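Local coordinates for protein delta-1-pyrroline-5-carboxylate dehydrogenase, mitochondrial (Mus musculus, PDB 4E3X) that catalyses the NAD(+)-dependent oxidation of glutamic gamma-semialdehyde to L-glutamate, the second step in breaking down proline to glutamate, at residues B[51-56]-B[139-144]; B[66-71]-B[102-107]; B[465-470]-B[491-496]. All coordinates share one frame; numbering follows the deposited sequence.

Contact 1: residues B[51-56]-B[139-144]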
loop_
_atom_site.group_PDB
_atom_site.type_symbol
_atom_site.label_atom_id
_atom_site.label_comp_id
_atom_site.label_asym_id
_atom_site.label_seq_id
_atom_site.Cartn_x
_atom_site.Cartn_y
_atom_site.Cartn_z
ATOM N N GLN B 51 30.583 18.003 -23.399
ATOM C CA GLN B 51 31.110 17.850 -24.747
ATOM C C GLN B 51 32.171 16.750 -24.801
ATOM O O GLN B 51 32.199 15.958 -25.739
ATOM C CB GLN B 51 31.651 19.182 -25.274
ATOM C CG GLN B 51 30.543 20.156 -25.641
ATOM C CD GLN B 51 31.040 21.557 -25.945
ATOM O OE1 GLN B 51 32.197 21.893 -25.688
ATOM N NE2 GLN B 51 30.159 22.385 -26.493
ATOM N N LYS B 52 33.018 16.684 -23.776
ATOM C CA LYS B 52 34.019 15.632 -23.685
ATOM C C LYS B 52 33.366 14.259 -23.529
ATOM O O LYS B 52 33.758 13.296 -24.184
ATOM C CB LYS B 52 34.977 15.901 -22.521
ATOM N N ALA B 53 32.364 14.172 -22.661
ATOM C CA ALA B 53 31.672 12.906 -22.435
ATOM C C ALA B 53 30.935 12.415 -23.685
ATOM O O ALA B 53 30.864 11.216 -23.938
ATOM C CB ALA B 53 30.723 13.016 -21.255
ATOM N N LEU B 54 30.388 13.342 -24.464
ATOM C CA LEU B 54 29.734 12.983 -25.720
ATOM C C LEU B 54 30.757 12.470 -26.717
ATOM O O LEU B 54 30.519 11.488 -27.424
ATOM C CB LEU B 54 28.995 14.183 -26.305
ATOM C CG LEU B 54 27.723 14.567 -25.546
ATOM C CD1 LEU B 54 27.237 15.948 -25.977
ATOM C CD2 LEU B 54 26.639 13.520 -25.759
ATOM N N LYS B 55 31.903 13.142 -26.772
ATOM C CA LYS B 55 32.996 12.691 -27.617
ATOM C C LYS B 55 33.451 11.285 -27.208
ATOM O O LYS B 55 33.791 10.475 -28.064
ATOM C CB LYS B 55 34.157 13.679 -27.541
ATOM N N ASP B 56 33.432 11.000 -25.904
ATOM C CA ASP B 56 33.835 9.687 -25.383
ATOM C C ASP B 56 32.919 8.552 -25.847
ATOM O O ASP B 56 33.279 7.382 -25.725
ATOM C CB ASP B 56 33.854 9.685 -23.849
ATOM C CG ASP B 56 35.013 10.465 -23.264
ATOM O OD1 ASP B 56 36.024 10.664 -23.969
ATOM O OD2 ASP B 56 34.912 10.866 -22.080
ATOM N N ARG B 139 30.605 12.106 -12.093
ATOM C CA ARG B 139 29.931 11.210 -13.035
ATOM C C ARG B 139 28.780 11.877 -13.781
ATOM O O ARG B 139 28.100 11.224 -14.572
ATOM C CB ARG B 139 29.446 9.933 -12.332
ATOM C CG ARG B 139 30.547 9.180 -11.600
ATOM C CD ARG B 139 31.566 8.570 -12.562
ATOM N NE ARG B 139 31.260 7.180 -12.897
ATOM C CZ ARG B 139 31.632 6.137 -12.159
ATOM N NH1 ARG B 139 31.313 4.906 -12.536
ATOM N NH2 ARG B 139 32.319 6.320 -11.036
ATOM N N ARG B 140 28.564 13.165 -13.532
ATOM C CA ARG B 140 27.429 13.857 -14.142
ATOM C C ARG B 140 27.502 13.821 -15.663
ATOM O O ARG B 140 26.531 13.477 -16.333
ATOM C CB ARG B 140 27.337 15.313 -13.663
ATOM C CG ARG B 140 25.922 15.891 -13.789
ATOM C CD ARG B 140 25.924 17.412 -13.656
ATOM N NE ARG B 140 24.601 17.972 -13.383
ATOM C CZ ARG B 140 24.138 18.220 -12.162
ATOM N NH1 ARG B 140 22.931 18.747 -11.999
ATOM N NH2 ARG B 140 24.884 17.931 -11.098
ATOM N N ALA B 141 28.652 14.191 -16.213
ATOM C CA ALA B 141 28.770 14.295 -17.660
ATOM C C ALA B 141 28.555 12.929 -18.317
ATOM O O ALA B 141 27.893 12.828 -19.354
ATOM C CB ALA B 141 30.119 14.905 -18.056
ATOM N N GLU B 142 29.092 11.879 -17.703
ATOM C CA GLU B 142 28.909 10.522 -18.206
ATOM C C GLU B 142 27.439 10.117 -18.296
ATOM O O GLU B 142 26.980 9.646 -19.342
ATOM C CB GLU B 142 29.655 9.528 -17.312
ATOM C CG GLU B 142 29.425 8.075 -17.713
ATOM C CD GLU B 142 29.828 7.077 -16.641
ATOM O OE1 GLU B 142 30.568 7.451 -15.707
ATOM O OE2 GLU B 142 29.404 5.906 -16.744
ATOM N N VAL B 143 26.699 10.269 -17.203
ATOM C CA VAL B 143 25.304 9.817 -17.223
ATOM C C VAL B 143 24.441 10.682 -18.143
ATOM O O VAL B 143 23.518 10.181 -18.786
ATOM C CB VAL B 143 24.677 9.652 -15.811
ATOM C CG1 VAL B 143 25.478 8.631 -14.999
ATOM C CG2 VAL B 143 24.564 10.983 -15.082
ATOM N N LEU B 144 24.746 11.974 -18.209
ATOM C CA LEU B 144 24.051 12.837 -19.155
ATOM C C LEU B 144 24.308 12.383 -20.593
ATOM O O LEU B 144 23.374 12.225 -21.379
ATOM C CB LEU B 144 24.476 14.296 -18.971
ATOM C CG LEU B 144 23.621 15.152 -18.032
ATOM C CD1 LEU B 144 23.387 14.499 -16.690
ATOM C CD2 LEU B 144 24.278 16.511 -17.861
#

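Contact 2: residues B[66-71]-B[102-107]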
loop_
_atom_site.group_PDB
_atom_site.type_symbol
_atom_site.label_atom_id
_atom_site.label_comp_id
_atom_site.label_asym_id
_atom_site.label_seq_id
_atom_site.Cartn_x
_atom_site.Cartn_y
_atom_site.Cartn_z
ATOM N N CYS B 66 25.035 -9.141 -18.061
ATOM C CA CYS B 66 24.217 -9.277 -16.867
ATOM C C CYS B 66 25.177 -9.331 -15.676
ATOM O O CYS B 66 26.319 -9.799 -15.808
ATOM C CB CYS B 66 23.391 -10.555 -16.917
ATOM S SG CYS B 66 22.108 -10.557 -18.178
ATOM N N VAL B 67 24.739 -8.842 -14.523
ATOM C CA VAL B 67 25.577 -8.901 -13.329
ATOM C C VAL B 67 24.802 -9.574 -12.206
ATOM O O VAL B 67 23.754 -9.088 -11.774
ATOM C CB VAL B 67 26.081 -7.511 -12.863
ATOM C CG1 VAL B 67 27.007 -7.670 -11.659
ATOM C CG2 VAL B 67 26.804 -6.793 -13.994
ATOM N N VAL B 68 25.324 -10.712 -11.756
ATOM C CA VAL B 68 24.753 -11.444 -10.631
ATOM C C VAL B 68 25.842 -11.522 -9.566
ATOM O O VAL B 68 26.920 -12.071 -9.808
ATOM C CB VAL B 68 24.283 -12.843 -11.061
ATOM C CG1 VAL B 68 23.807 -13.648 -9.862
ATOM C CG2 VAL B 68 23.181 -12.715 -12.106
ATOM N N GLY B 69 25.584 -10.928 -8.403
ATOM C CA GLY B 69 26.638 -10.749 -7.420
ATOM C C GLY B 69 27.683 -9.813 -8.002
ATOM O O GLY B 69 27.380 -8.667 -8.357
ATOM N N ASP B 70 28.912 -10.307 -8.130
ATOM C CA ASP B 70 29.967 -9.554 -8.800
ATOM C C ASP B 70 30.343 -10.199 -10.124
ATOM O O ASP B 70 31.286 -9.770 -10.787
ATOM C CB ASP B 70 31.198 -9.409 -7.901
ATOM C CG ASP B 70 30.952 -8.469 -6.744
ATOM O OD1 ASP B 70 30.235 -7.470 -6.954
ATOM O OD2 ASP B 70 31.457 -8.728 -5.631
ATOM N N GLU B 71 29.598 -11.229 -10.507
ATOM C CA GLU B 71 29.905 -11.974 -11.727
ATOM C C GLU B 71 29.267 -11.345 -12.960
ATOM O O GLU B 71 28.073 -11.057 -12.968
ATOM C CB GLU B 71 29.441 -13.432 -11.613
ATOM C CG GLU B 71 29.782 -14.278 -12.842
ATOM C CD GLU B 71 29.249 -15.707 -12.780
ATOM O OE1 GLU B 71 28.611 -16.086 -11.769
ATOM O OE2 GLU B 71 29.473 -16.454 -13.759
ATOM N N LEU B 102 18.144 -16.014 -14.398
ATOM C CA LEU B 102 17.230 -15.277 -13.543
ATOM C C LEU B 102 17.002 -16.019 -12.228
ATOM O O LEU B 102 17.000 -15.417 -11.159
ATOM C CB LEU B 102 15.911 -15.025 -14.268
ATOM C CG LEU B 102 15.973 -14.036 -15.437
ATOM C CD1 LEU B 102 14.638 -14.007 -16.151
ATOM C CD2 LEU B 102 16.378 -12.628 -14.981
ATOM N N ASN B 103 16.816 -17.331 -12.306
ATOM C CA ASN B 103 16.627 -18.098 -11.088
ATOM C C ASN B 103 17.884 -18.138 -10.215
ATOM O O ASN B 103 17.796 -18.099 -8.988
ATOM C CB ASN B 103 16.085 -19.495 -11.406
ATOM C CG ASN B 103 14.579 -19.480 -11.685
ATOM O OD1 ASN B 103 14.111 -19.961 -12.720
ATOM N ND2 ASN B 103 13.823 -18.902 -10.767
ATOM N N ARG B 104 19.053 -18.201 -10.847
ATOM C CA ARG B 104 20.311 -18.108 -10.121
ATOM C C ARG B 104 20.418 -16.766 -9.406
ATOM O O ARG B 104 20.879 -16.690 -8.260
ATOM C CB ARG B 104 21.483 -18.252 -11.079
ATOM C CG ARG B 104 22.803 -18.208 -10.370
ATOM C CD ARG B 104 23.759 -19.184 -10.994
ATOM N NE ARG B 104 24.397 -18.624 -12.177
ATOM C CZ ARG B 104 25.398 -17.755 -12.124
ATOM N NH1 ARG B 104 25.834 -17.330 -10.951
ATOM N NH2 ARG B 104 25.953 -17.307 -13.239
ATOM N N ALA B 105 19.992 -15.707 -10.088
ATOM C CA ALA B 105 20.026 -14.367 -9.513
ATOM C C ALA B 105 19.103 -14.256 -8.307
ATOM O O ALA B 105 19.466 -13.642 -7.303
ATOM C CB ALA B 105 19.651 -13.333 -10.561
ATOM N N ILE B 106 17.910 -14.844 -8.412
ATOM C CA ILE B 106 16.983 -14.889 -7.280
ATOM C C ILE B 106 17.618 -15.603 -6.088
ATOM O O ILE B 106 17.613 -15.087 -4.970
ATOM C CB ILE B 106 15.654 -15.587 -7.660
ATOM C CG1 ILE B 106 14.852 -14.718 -8.638
ATOM C CG2 ILE B 106 14.832 -15.915 -6.410
ATOM C CD1 ILE B 106 13.708 -15.454 -9.320
ATOM N N ASP B 107 18.155 -16.793 -6.330
ATOM C CA ASP B 107 18.723 -17.576 -5.234
ATOM C C ASP B 107 19.834 -16.808 -4.521
ATOM O O ASP B 107 19.890 -16.795 -3.293
ATOM C CB ASP B 107 19.264 -18.919 -5.737
ATOM C CG ASP B 107 18.184 -19.819 -6.309
ATOM O OD1 ASP B 107 16.983 -19.509 -6.153
ATOM O OD2 ASP B 107 18.546 -20.848 -6.917
#

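Contact 3: residues B[465-470]-B[491-496]. Unlike the reference sequence in segment 465-470: Lys468 (reference Gln).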
loop_
_atom_site.group_PDB
_atom_site.type_symbol
_atom_site.label_atom_id
_atom_site.label_comp_id
_atom_site.label_asym_id
_atom_site.label_seq_id
_atom_site.Cartn_x
_atom_site.Cartn_y
_atom_site.Cartn_z
ATOM N N GLU B 465 -19.494 22.199 -19.219
ATOM C CA GLU B 465 -19.677 20.928 -19.905
ATOM C C GLU B 465 -18.346 20.386 -20.423
ATOM O O GLU B 465 -18.094 19.174 -20.398
ATOM C CB GLU B 465 -20.656 21.097 -21.070
ATOM C CG GLU B 465 -22.103 21.398 -20.668
ATOM C CD GLU B 465 -22.374 22.875 -20.366
ATOM O OE1 GLU B 465 -23.544 23.218 -20.085
ATOM O OE2 GLU B 465 -21.440 23.702 -20.419
ATOM N N THR B 466 -17.496 21.290 -20.901
ATOM C CA THR B 466 -16.198 20.896 -21.430
ATOM C C THR B 466 -15.273 20.373 -20.326
ATOM O O THR B 466 -14.556 19.391 -20.533
ATOM C CB THR B 466 -15.544 22.038 -22.223
ATOM O OG1 THR B 466 -16.455 22.475 -23.241
ATOM C CG2 THR B 466 -14.258 21.566 -22.883
ATOM N N LEU B 467 -15.291 21.011 -19.158
ATOM C CA LEU B 467 -14.568 20.467 -18.009
ATOM C C LEU B 467 -15.006 19.036 -17.702
ATOM O O LEU B 467 -14.175 18.192 -17.385
ATOM C CB LEU B 467 -14.742 21.361 -16.779
ATOM C CG LEU B 467 -13.921 22.657 -16.757
ATOM C CD1 LEU B 467 -14.408 23.616 -15.678
ATOM C CD2 LEU B 467 -12.431 22.369 -16.590
ATOM N N LYS B 468 -16.302 18.755 -17.798
ATOM C CA LYS B 468 -16.760 17.379 -17.601
ATOM C C LYS B 468 -16.167 16.429 -18.648
ATOM O O LYS B 468 -15.755 15.311 -18.326
ATOM C CB LYS B 468 -18.287 17.298 -17.573
ATOM C CG LYS B 468 -18.892 17.972 -16.361
ATOM C CD LYS B 468 -20.404 17.802 -16.338
ATOM C CE LYS B 468 -20.996 18.258 -15.011
ATOM N NZ LYS B 468 -20.749 19.700 -14.753
ATOM N N LEU B 469 -16.097 16.886 -19.894
ATOM C CA LEU B 469 -15.464 16.094 -20.942
ATOM C C LEU B 469 -13.980 15.856 -20.683
ATOM O O LEU B 469 -13.473 14.768 -20.948
ATOM C CB LEU B 469 -15.668 16.738 -22.315
ATOM C CG LEU B 469 -17.113 16.714 -22.818
ATOM C CD1 LEU B 469 -17.217 17.360 -24.192
ATOM C CD2 LEU B 469 -17.635 15.286 -22.845
ATOM N N VAL B 470 -13.279 16.866 -20.170
ATOM C CA VAL B 470 -11.864 16.687 -19.843
ATOM C C VAL B 470 -11.726 15.507 -18.878
ATOM O O VAL B 470 -10.859 14.650 -19.028
ATOM C CB VAL B 470 -11.243 17.956 -19.212
ATOM C CG1 VAL B 470 -9.817 17.669 -18.735
ATOM C CG2 VAL B 470 -11.263 19.115 -20.200
ATOM N N GLN B 491 -10.986 27.632 -8.757
ATOM C CA GLN B 491 -11.555 26.839 -7.671
ATOM C C GLN B 491 -12.543 25.807 -8.211
ATOM O O GLN B 491 -12.537 24.649 -7.791
ATOM C CB GLN B 491 -12.223 27.756 -6.643
ATOM C CG GLN B 491 -11.221 28.584 -5.852
ATOM C CD GLN B 491 -11.852 29.779 -5.161
ATOM O OE1 GLN B 491 -13.075 29.903 -5.093
ATOM N NE2 GLN B 491 -11.013 30.673 -4.649
ATOM N N GLU B 492 -13.376 26.231 -9.156
ATOM C CA GLU B 492 -14.348 25.346 -9.787
ATOM C C GLU B 492 -13.665 24.223 -10.565
ATOM O O GLU B 492 -14.009 23.047 -10.419
ATOM C CB GLU B 492 -15.258 26.141 -10.729
ATOM C CG GLU B 492 -16.323 25.295 -11.421
ATOM C CD GLU B 492 -17.247 26.115 -12.310
ATOM O OE1 GLU B 492 -16.944 27.297 -12.568
ATOM O OE2 GLU B 492 -18.285 25.577 -12.743
ATOM N N ALA B 493 -12.706 24.592 -11.407
ATOM C CA ALA B 493 -11.997 23.622 -12.231
ATOM C C ALA B 493 -11.239 22.632 -11.359
ATOM O O ALA B 493 -11.196 21.440 -11.657
ATOM C CB ALA B 493 -11.052 24.319 -13.201
ATOM N N THR B 494 -10.646 23.130 -10.278
ATOM C CA THR B 494 -9.920 22.279 -9.349
ATOM C C THR B 494 -10.839 21.217 -8.741
ATOM O O THR B 494 -10.492 20.037 -8.704
ATOM C CB THR B 494 -9.228 23.116 -8.264
ATOM O OG1 THR B 494 -8.264 23.983 -8.885
ATOM C CG2 THR B 494 -8.524 22.225 -7.253
ATOM N N ARG B 495 -12.027 21.623 -8.305
ATOM C CA ARG B 495 -12.993 20.660 -7.789
ATOM C C ARG B 495 -13.434 19.662 -8.867
ATOM O O ARG B 495 -13.488 18.458 -8.620
ATOM C CB ARG B 495 -14.220 21.364 -7.196
ATOM C CG ARG B 495 -13.958 22.112 -5.894
ATOM C CD ARG B 495 -15.261 22.649 -5.292
ATOM N NE ARG B 495 -15.929 23.615 -6.165
ATOM C CZ ARG B 495 -15.749 24.933 -6.099
ATOM N NH1 ARG B 495 -14.923 25.447 -5.198
ATOM N NH2 ARG B 495 -16.396 25.738 -6.934
ATOM N N MET B 496 -13.742 20.159 -10.064
ATOM C CA MET B 496 -14.254 19.300 -11.134
ATOM C C MET B 496 -13.231 18.289 -11.639
ATOM O O MET B 496 -13.592 17.200 -12.078
ATOM C CB MET B 496 -14.768 20.142 -12.306
ATOM C CG MET B 496 -15.987 20.989 -11.968
ATOM S SD MET B 496 -16.637 21.918 -13.376
ATOM C CE MET B 496 -17.280 20.595 -14.395
#

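Contact 1: residues B[51-56]-B[139-144]
Glu142, whose backbone N lies 4.1 Å from Ala53 CB across the interface, accepts the shortest side-chain hydrogen bond here: Arg139 NE donates to Glu142 OE1 at 2.9 Å. The donor arrives on the syn side of the carboxylate, a little out of its plane, and the N-H...O angle of 145° makes the bond appreciably bent. With Glu142 CG anti to the backbone N (chi1 176°), the chain carries its end away from helix 45-55. The second oxygen, OE2, is taken by Lys146, so each carboxylate oxygen has a basic partner, Arg139 just ahead of the helix and Lys146 one turn on, which would probably stabilise its charge. The surface turned to helix 45-55 is an alanine methyl and its peptide group.

Ala53 and Ala141 point their methyls at each other, and the two CB atoms meet at 3.8 Å. The Ala53 methyl also settles against the peptide group behind its partner, 3.4 Å from Ala141 O. With nothing bulkier than methyl groups between them, the two backbones come close: the CA atoms of Ala53 and Glu142 are 5.6 Å apart. This is a small-residue helix-to-helix contact, in which alanines let an N-terminal helix lie against the first turn of helix 140-151. The line of small side chains continues with Ala145, which touches both Ala53 and Leu54. Val143, pointing away from Ala53, meets Ala162 of helix 155-180. No hydrogen bond crosses between the segments, whose shared buried surface is 100 Å².

Contact 2: residues B[66-71]-B[102-107]
Both long side chains of the salt bridge leave their backbones in the same way, with CG of Glu71 and CG of Arg104 each anti to the backbone N (chi1 -178°). Glu71 then stays extended, whereas Arg104 bends twice, the second time at chi3 (83°), and the two chains cross at about a right angle. The end-on pair of nitrogens closes on a single oxygen: Arg104 NH1 lies 3.2 Å from Glu71 OE1, and Arg104 NH2 lies 3.3 Å from the same Glu71 OE1. Both come from one face of the carboxylate. OE1 sits near the guanidinium plane, at its edge. Because both nitrogens use OE1, the grip is bifurcated and not the flat, two-oxygen pairing; the two planes are also turned 37° apart. Both residues are exposed.

Next to the bridge Val68 packs on the helix. Its CG2 touches Ala105 CB at 3.9 Å, and its CG1 reaches the backbone of the same residue, 3.9 Å from Ala105 CA. Val68 and Glu71 are the ends of a type II' turn that closes a beta hairpin with a two-residue loop, Gly69 and Asp70: Glu71 N donates to Val68 O at 2.9 Å and Val68 N to Glu71 O at 3.0 Å, with Gly69 at the positive-phi corner. One hairpin thus offers helix 99-118 an apolar residue and an acid together. Gln260, on strand 259-261, whose Phe261 is backbone-bonded to Val67, clamps both sides, taking Gly69 N on OE1 and giving NE2 to Ala105 O. Lys233, an NAD(+)-binding residue, has its side chain about 10 Å from that of Ala105.

Contact 3: residues B[465-470]-B[491-496]
Leu467 reaches from helix 463-472 toward helix 487-496, and its CB and both branch ends touch the other helix. CB lies 3.6 Å from Met496 CE; further out, Leu467 CD1 rests 3.6 Å from Met496 SD, while the other branch, Leu467 CD2, turns to Ala493 CB at 4.1 Å. The leucine and methionine chains cross at about a right angle, so the thioether crosses the leucine and does not run beside it. Met496 bends at its last torsion (chi3 69°), which brings CE between Leu467 CB and the neighbouring lysine. Lys468 NZ, bent round at its own end, lies by Met496 CE at 3.6 Å. Met496 has a second deposited conformer, so its contacts describe one of two placements.

The axes of the two segments run 10.4 Å apart with a crossing angle of -35°, both helices heading broadly the same way. Leu467 also rests on Phe322 of strand 319-323. Such side-by-side helices on a sheet are typical of successive beta-alpha-beta crossovers: helix 463-472 joins strand 452-458 to strand 476-483, and helix 487-496 joins that strand to the parallel strand 503-506.

From the N terminus, helix 45-55 supplies the first half of contact 1, and its partner follows only after the small four-stranded sheet and two further helices. Contact 2 opens and closes inside that loop. The two are thus nested, yet their nearest atoms stay about 13 Å apart: contact 1 ties helix 45-55 to helix 140-151, contact 2 the hairpin that follows helix 45-55 to helix 99-118. Contact 3 comes much later, in series with both, and closes a short loop around strand 476-483. It lies across the chain's centre from the others, its centre about 45 Å from that of contact 1, joining helices over the nine-stranded mixed sheet.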